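Local coordinates for UDP-galactopyranose mutase (Deinococcus radiodurans, PDB 3HDQ), which probably interconverts UDP-galactopyranose and UDP-galactofuranose, using a bound FAD cofactor, at residues Ala75-His80 with Gln315-Thr320; Leu33-Gly38 with Met255-Pro260. One frame throughout, in Å; residues are numbered along the deposited sequence.

Overall arrangement
The two contacts lie in different parts of the fold, their centres about 31 Å apart and their nearest atoms about 13 Å apart. Contact 2 is buried: strands 30-35 and 252-257 are neighbours in the parallel sheet of the FAD-binding domain, joined by backbone hydrogen bonds and apolar side chains, with the cofactor at their C-terminal ends. Contact 1 is only partly buried, its centre about 22 Å from the centre of the chain, and joins a turn beside the short hairpin 71-72/78-79 to the loop between helix 309-313 and strand 320-336. There, glutamine and histidine side chains reach across to backbone atoms, and no strand pairing forms between the segments.

Contact 1 of 2, residues Ala75-His80 with Gln315-Thr320; sequences AGVLIH and QRHHQT
The side-chain oxygen of Q315 takes two bonds: L78 N donates to OE1 over 2.8 Å, tilted from the amide plane, and a water that also donates to L78 O gives the second. On the other branch of the same amide, NE2 donates to G76 O at 2.9 Å, in the plane of that carbonyl. Q315 thus spans V77 with an acceptor and a donor, and this pair of bonds fixes the rotation of its amide. CG lies anti to the backbone N (chi1 -174°) and the chain stays extended, which carries the amide across to the turn. H317 meets the same turn: its NE2 donates to A75 O at 2.9 Å from above the carbonyl plane, while V77 CG2 sits 3.8 Å from the ring centroid, over the face, as a CH-pi contact. ND1 accepts a hydrogen bond from Q319 N in the ring plane, so both ring nitrogens are engaged. An alanine in place of H317 would probably leave A75 O and Q319 N without these mates and open a gap beside V77 CG2. The contact thus binds the loop of the β-hairpin 71-72/78-79, through its backbone carbonyls and an amide, to the loop between helix 309-313 and strand 320-336.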
# COMPACT_ATOMS: atom_id res chain seq x y z
N ALA A 75 -9.74 -11.01 -0.43
CA ALA A 75 -10.98 -11.13 0.35
C ALA A 75 -11.15 -10.00 1.36
O ALA A 75 -12.18 -9.92 2.04
CB ALA A 75 -11.05 -12.47 1.05
N GLY A 76 -10.14 -9.14 1.48
CA GLY A 76 -10.18 -8.07 2.46
C GLY A 76 -9.67 -8.46 3.84
O GLY A 76 -10.01 -7.82 4.84
N VAL A 77 -8.87 -9.53 3.92
CA VAL A 77 -8.27 -9.93 5.19
C VAL A 77 -6.83 -9.41 5.28
O VAL A 77 -6.04 -9.58 4.36
CB VAL A 77 -8.29 -11.47 5.38
CG1 VAL A 77 -7.64 -11.86 6.71
CG2 VAL A 77 -9.72 -12.00 5.31
N LEU A 78 -6.50 -8.76 6.39
CA LEU A 78 -5.14 -8.31 6.65
C LEU A 78 -4.20 -9.50 6.86
O LEU A 78 -4.40 -10.27 7.79
CB LEU A 78 -5.12 -7.40 7.88
CG LEU A 78 -3.79 -6.75 8.27
CD1 LEU A 78 -3.27 -5.83 7.16
CD2 LEU A 78 -3.96 -5.98 9.57
N ILE A 79 -3.20 -9.65 6.00
CA ILE A 79 -2.27 -10.79 6.08
C ILE A 79 -0.81 -10.37 6.06
O ILE A 79 -0.47 -9.21 5.79
CB ILE A 79 -2.43 -11.73 4.88
CG1 ILE A 79 -2.01 -10.98 3.60
CG2 ILE A 79 -3.85 -12.26 4.81
CD1 ILE A 79 -1.86 -11.83 2.39
N HIS A 80 0.07 -11.33 6.35
CA HIS A 80 1.51 -11.13 6.19
C HIS A 80 2.01 -12.00 5.04
O HIS A 80 2.12 -13.22 5.19
CB HIS A 80 2.27 -11.48 7.47
CG HIS A 80 1.71 -10.83 8.70
ND1 HIS A 80 2.18 -11.12 9.97
CD2 HIS A 80 0.73 -9.92 8.86
CE1 HIS A 80 1.51 -10.40 10.85
NE2 HIS A 80 0.62 -9.66 10.20
N GLN A 315 -8.43 -8.73 13.62
CA GLN A 315 -9.42 -8.30 12.63
C GLN A 315 -10.73 -9.09 12.73
O GLN A 315 -10.72 -10.30 12.94
CB GLN A 315 -8.88 -8.43 11.20
CG GLN A 315 -9.82 -7.87 10.13
CD GLN A 315 -9.34 -8.13 8.71
OE1 GLN A 315 -8.41 -8.92 8.48
NE2 GLN A 315 -9.97 -7.46 7.75
N ARG A 316 -11.85 -8.39 12.56
CA ARG A 316 -13.16 -9.03 12.43
C ARG A 316 -13.53 -9.20 10.95
O ARG A 316 -13.38 -8.26 10.17
CB ARG A 316 -14.23 -8.19 13.13
CG ARG A 316 -15.60 -8.83 13.13
CD ARG A 316 -16.68 -7.90 13.67
NE ARG A 316 -18.00 -8.38 13.29
CZ ARG A 316 -19.14 -7.97 13.84
NH1 ARG A 316 -19.13 -7.07 14.81
NH2 ARG A 316 -20.29 -8.47 13.41
N HIS A 317 -14.03 -10.37 10.56
CA HIS A 317 -14.31 -10.65 9.15
C HIS A 317 -15.09 -11.96 9.10
O HIS A 317 -14.94 -12.80 9.97
CB HIS A 317 -12.99 -10.80 8.39
CG HIS A 317 -13.11 -10.67 6.90
ND1 HIS A 317 -13.66 -11.66 6.11
CD2 HIS A 317 -12.69 -9.70 6.05
CE1 HIS A 317 -13.60 -11.29 4.84
NE2 HIS A 317 -13.01 -10.11 4.78
N HIS A 318 -15.93 -12.14 8.08
CA HIS A 318 -16.76 -13.35 8.02
C HIS A 318 -16.02 -14.51 7.37
O HIS A 318 -16.45 -15.65 7.45
CB HIS A 318 -18.10 -13.09 7.32
CG HIS A 318 -17.97 -12.89 5.84
ND1 HIS A 318 -17.34 -11.78 5.30
CD2 HIS A 318 -18.37 -13.65 4.80
CE1 HIS A 318 -17.37 -11.87 3.98
NE2 HIS A 318 -17.99 -13.00 3.65
N GLN A 319 -14.90 -14.20 6.73
CA GLN A 319 -14.00 -15.24 6.25
C GLN A 319 -12.69 -15.20 7.01
O GLN A 319 -12.51 -14.40 7.92
CB GLN A 319 -13.76 -15.09 4.76
CG GLN A 319 -15.03 -15.20 3.97
CD GLN A 319 -14.81 -14.93 2.51
OE1 GLN A 319 -14.23 -13.92 2.15
NE2 GLN A 319 -15.28 -15.84 1.67
N THR A 320 -11.77 -16.09 6.64
CA THR A 320 -10.49 -16.15 7.31
C THR A 320 -9.40 -16.53 6.31
O THR A 320 -9.65 -17.30 5.39
CB THR A 320 -10.51 -17.14 8.51
OG1 THR A 320 -9.32 -17.00 9.28
CG2 THR A 320 -10.62 -18.57 8.03
O HOH W 1 -6.43 -10.43 9.70

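Contact 2 of 2, residues Leu33-Gly38 with Met255-Pro260; sequences LIVGAG and MIYTGP. With FAD (flavin-adenine dinucleotide), chain L.
This is the start of the Rossmann-type dinucleotide-binding fold: strand 30-35 runs into a glycine-rich turn, consistent with a GxGxxG motif, and pairs in parallel with strand 252-257. The axes of 33-35 and 255-257 are only 8° apart. I256 lies between two partners, its N donating to L33 O at 2.9 Å and its O accepting a hydrogen bond from V35 N at 2.7 Å. On one face I34 and I256 lie side by side, against helix 39-50. On the other, M255 CE meets L33 CD2 at 3.7 Å, its chain bent at chi3 (-74°), while M255 SD packs against V35 CG2. V35 CG1 carries this apolar surface to the adenine of FAD, 3.5 Å from N1A.

At the C-terminal end of the strand pair, V35 O accepts a hydrogen bond from T258 OG1 at 2.6 Å, in the carbonyl plane and on a lone pair, and a weak one from T258 N. The threonine hydroxyl lies between the backbone N and the carbonyl carbon (chi1 75°), close against G36 CA, where a side chain on G36 would clash with it. G36 CA also comes near FAD O4B, and any CB on G38, at the N-cap position of helix 39-50, would run into FAD O5B. A water links the turn to the cofactor: it accepts a weak hydrogen bond from G38 N and donates to T258 OG1 and, at 2.8 Å, to FAD O1P.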
# COMPACT_ATOMS: atom_id res chain seq x y z
N LEU A 33 22.66 6.47 1.01
CA LEU A 33 21.85 5.55 0.23
C LEU A 33 21.62 4.36 1.15
O LEU A 33 22.58 3.75 1.65
CB LEU A 33 22.60 5.11 -1.03
CG LEU A 33 22.12 3.89 -1.80
CD1 LEU A 33 20.70 4.08 -2.25
CD2 LEU A 33 23.03 3.65 -3.01
N ILE A 34 20.36 4.05 1.42
CA ILE A 34 20.03 2.92 2.29
C ILE A 34 19.40 1.79 1.48
O ILE A 34 18.36 1.97 0.84
CB ILE A 34 19.10 3.35 3.42
CG1 ILE A 34 19.76 4.46 4.24
CG2 ILE A 34 18.77 2.19 4.31
CD1 ILE A 34 18.96 4.83 5.49
N VAL A 35 20.05 0.63 1.49
CA VAL A 35 19.60 -0.52 0.70
C VAL A 35 18.75 -1.45 1.56
O VAL A 35 19.25 -2.08 2.49
CB VAL A 35 20.79 -1.29 0.10
CG1 VAL A 35 20.31 -2.26 -0.98
CG2 VAL A 35 21.84 -0.32 -0.46
N GLY A 36 17.46 -1.52 1.23
CA GLY A 36 16.49 -2.31 1.97
C GLY A 36 15.60 -1.46 2.87
O GLY A 36 16.11 -0.64 3.63
N ALA A 37 14.29 -1.66 2.78
CA ALA A 37 13.33 -0.89 3.58
C ALA A 37 12.62 -1.74 4.65
O ALA A 37 11.46 -1.48 4.99
CB ALA A 37 12.32 -0.21 2.68
N GLY A 38 13.30 -2.76 5.15
CA GLY A 38 12.81 -3.52 6.28
C GLY A 38 13.05 -2.74 7.56
O GLY A 38 13.28 -1.53 7.52
N MET A 255 26.77 4.55 2.37
CA MET A 255 25.80 3.48 2.12
C MET A 255 25.52 2.67 3.38
O MET A 255 26.43 2.33 4.14
CB MET A 255 26.26 2.54 0.99
CG MET A 255 25.29 1.39 0.78
SD MET A 255 25.71 0.14 -0.46
CE MET A 255 25.40 1.05 -1.97
N ILE A 256 24.24 2.39 3.59
CA ILE A 256 23.80 1.45 4.62
C ILE A 256 23.19 0.26 3.89
O ILE A 256 22.20 0.42 3.18
CB ILE A 256 22.81 2.11 5.60
CG1 ILE A 256 23.53 3.21 6.39
CG2 ILE A 256 22.22 1.08 6.57
CD1 ILE A 256 22.71 3.85 7.46
N TYR A 257 23.80 -0.91 4.04
CA TYR A 257 23.36 -2.11 3.31
C TYR A 257 22.70 -3.11 4.27
O TYR A 257 23.25 -3.41 5.34
CB TYR A 257 24.55 -2.74 2.55
CG TYR A 257 24.21 -3.99 1.75
CD1 TYR A 257 23.64 -3.90 0.49
CD2 TYR A 257 24.45 -5.26 2.27
CE1 TYR A 257 23.31 -5.04 -0.23
CE2 TYR A 257 24.14 -6.39 1.56
CZ TYR A 257 23.56 -6.29 0.31
OH TYR A 257 23.25 -7.44 -0.40
N THR A 258 21.53 -3.61 3.90
CA THR A 258 20.78 -4.54 4.75
C THR A 258 20.41 -5.83 4.00
O THR A 258 19.62 -6.64 4.48
CB THR A 258 19.52 -3.89 5.38
OG1 THR A 258 18.48 -3.73 4.40
CG2 THR A 258 19.86 -2.52 5.99
N GLY A 259 20.99 -6.01 2.81
CA GLY A 259 20.81 -7.24 2.06
C GLY A 259 21.78 -8.32 2.52
O GLY A 259 22.54 -8.11 3.47
N PRO A 260 21.76 -9.49 1.86
CA PRO A 260 22.67 -10.59 2.21
C PRO A 260 24.13 -10.18 1.96
O PRO A 260 24.39 -9.50 0.97
CB PRO A 260 22.27 -11.71 1.25
CG PRO A 260 21.09 -11.21 0.46
CD PRO A 260 21.03 -9.74 0.61
PA FAD L . 14.55 -7.62 5.80
O1A FAD L . 13.18 -7.58 6.15
O2A FAD L . 14.83 -8.85 5.18
O5B FAD L . 14.77 -6.46 4.80
C5B FAD L . 15.90 -6.29 4.02
C4B FAD L . 15.46 -5.68 2.73
O4B FAD L . 16.54 -5.48 1.91
C3B FAD L . 14.56 -6.66 2.01
O3B FAD L . 13.27 -6.18 1.84
C2B FAD L . 15.21 -6.84 0.68
O2B FAD L . 14.26 -6.82 -0.31
C1B FAD L . 16.16 -5.68 0.60
N9A FAD L . 17.26 -5.94 -0.31
C8A FAD L . 18.13 -6.96 -0.31
N7A FAD L . 18.96 -6.84 -1.31
C5A FAD L . 18.65 -5.74 -1.98
C6A FAD L . 19.17 -5.13 -3.10
N6A FAD L . 20.28 -5.54 -3.62
N1A FAD L . 18.63 -3.99 -3.57
C2A FAD L . 17.56 -3.45 -2.95
N3A FAD L . 17.05 -4.05 -1.86
C4A FAD L . 17.57 -5.18 -1.38
N1 FAD L . 10.44 -11.60 14.00
C2 FAD L . 9.79 -11.38 15.14
O2 FAD L . 10.19 -10.60 15.95
N3 FAD L . 8.66 -12.06 15.36
C4 FAD L . 8.19 -12.94 14.45
O4 FAD L . 7.19 -13.55 14.63
C4X FAD L . 8.88 -13.15 13.31
N5 FAD L . 8.41 -14.05 12.41
C5X FAD L . 9.10 -14.26 11.27
C6 FAD L . 8.60 -15.16 10.36
C7 FAD L . 9.29 -15.38 9.20
C7M FAD L . 8.78 -16.35 8.21
C8 FAD L . 10.44 -14.70 8.94
C8M FAD L . 11.15 -14.98 7.66
C9 FAD L . 10.93 -13.79 9.85
C9A FAD L . 10.26 -13.56 11.03
N10 FAD L . 10.72 -12.66 11.94
C10 FAD L . 10.02 -12.47 13.08
C1' FAD L . 12.03 -11.98 11.78
C2' FAD L . 11.94 -10.67 11.02
O2' FAD L . 11.48 -10.99 9.76
C3' FAD L . 13.28 -9.97 10.88
O3' FAD L . 13.84 -9.55 12.05
C4' FAD L . 13.10 -8.64 10.25
O4' FAD L . 11.98 -8.78 9.44
C5' FAD L . 14.36 -8.31 9.49
O5' FAD L . 14.55 -6.97 9.21
P FAD L . 15.67 -6.57 8.22
O1P FAD L . 15.54 -5.21 7.89
O2P FAD L . 16.90 -6.78 8.88
O3P FAD L . 15.57 -7.51 6.97
O HOH W 2 15.96 -3.24 5.99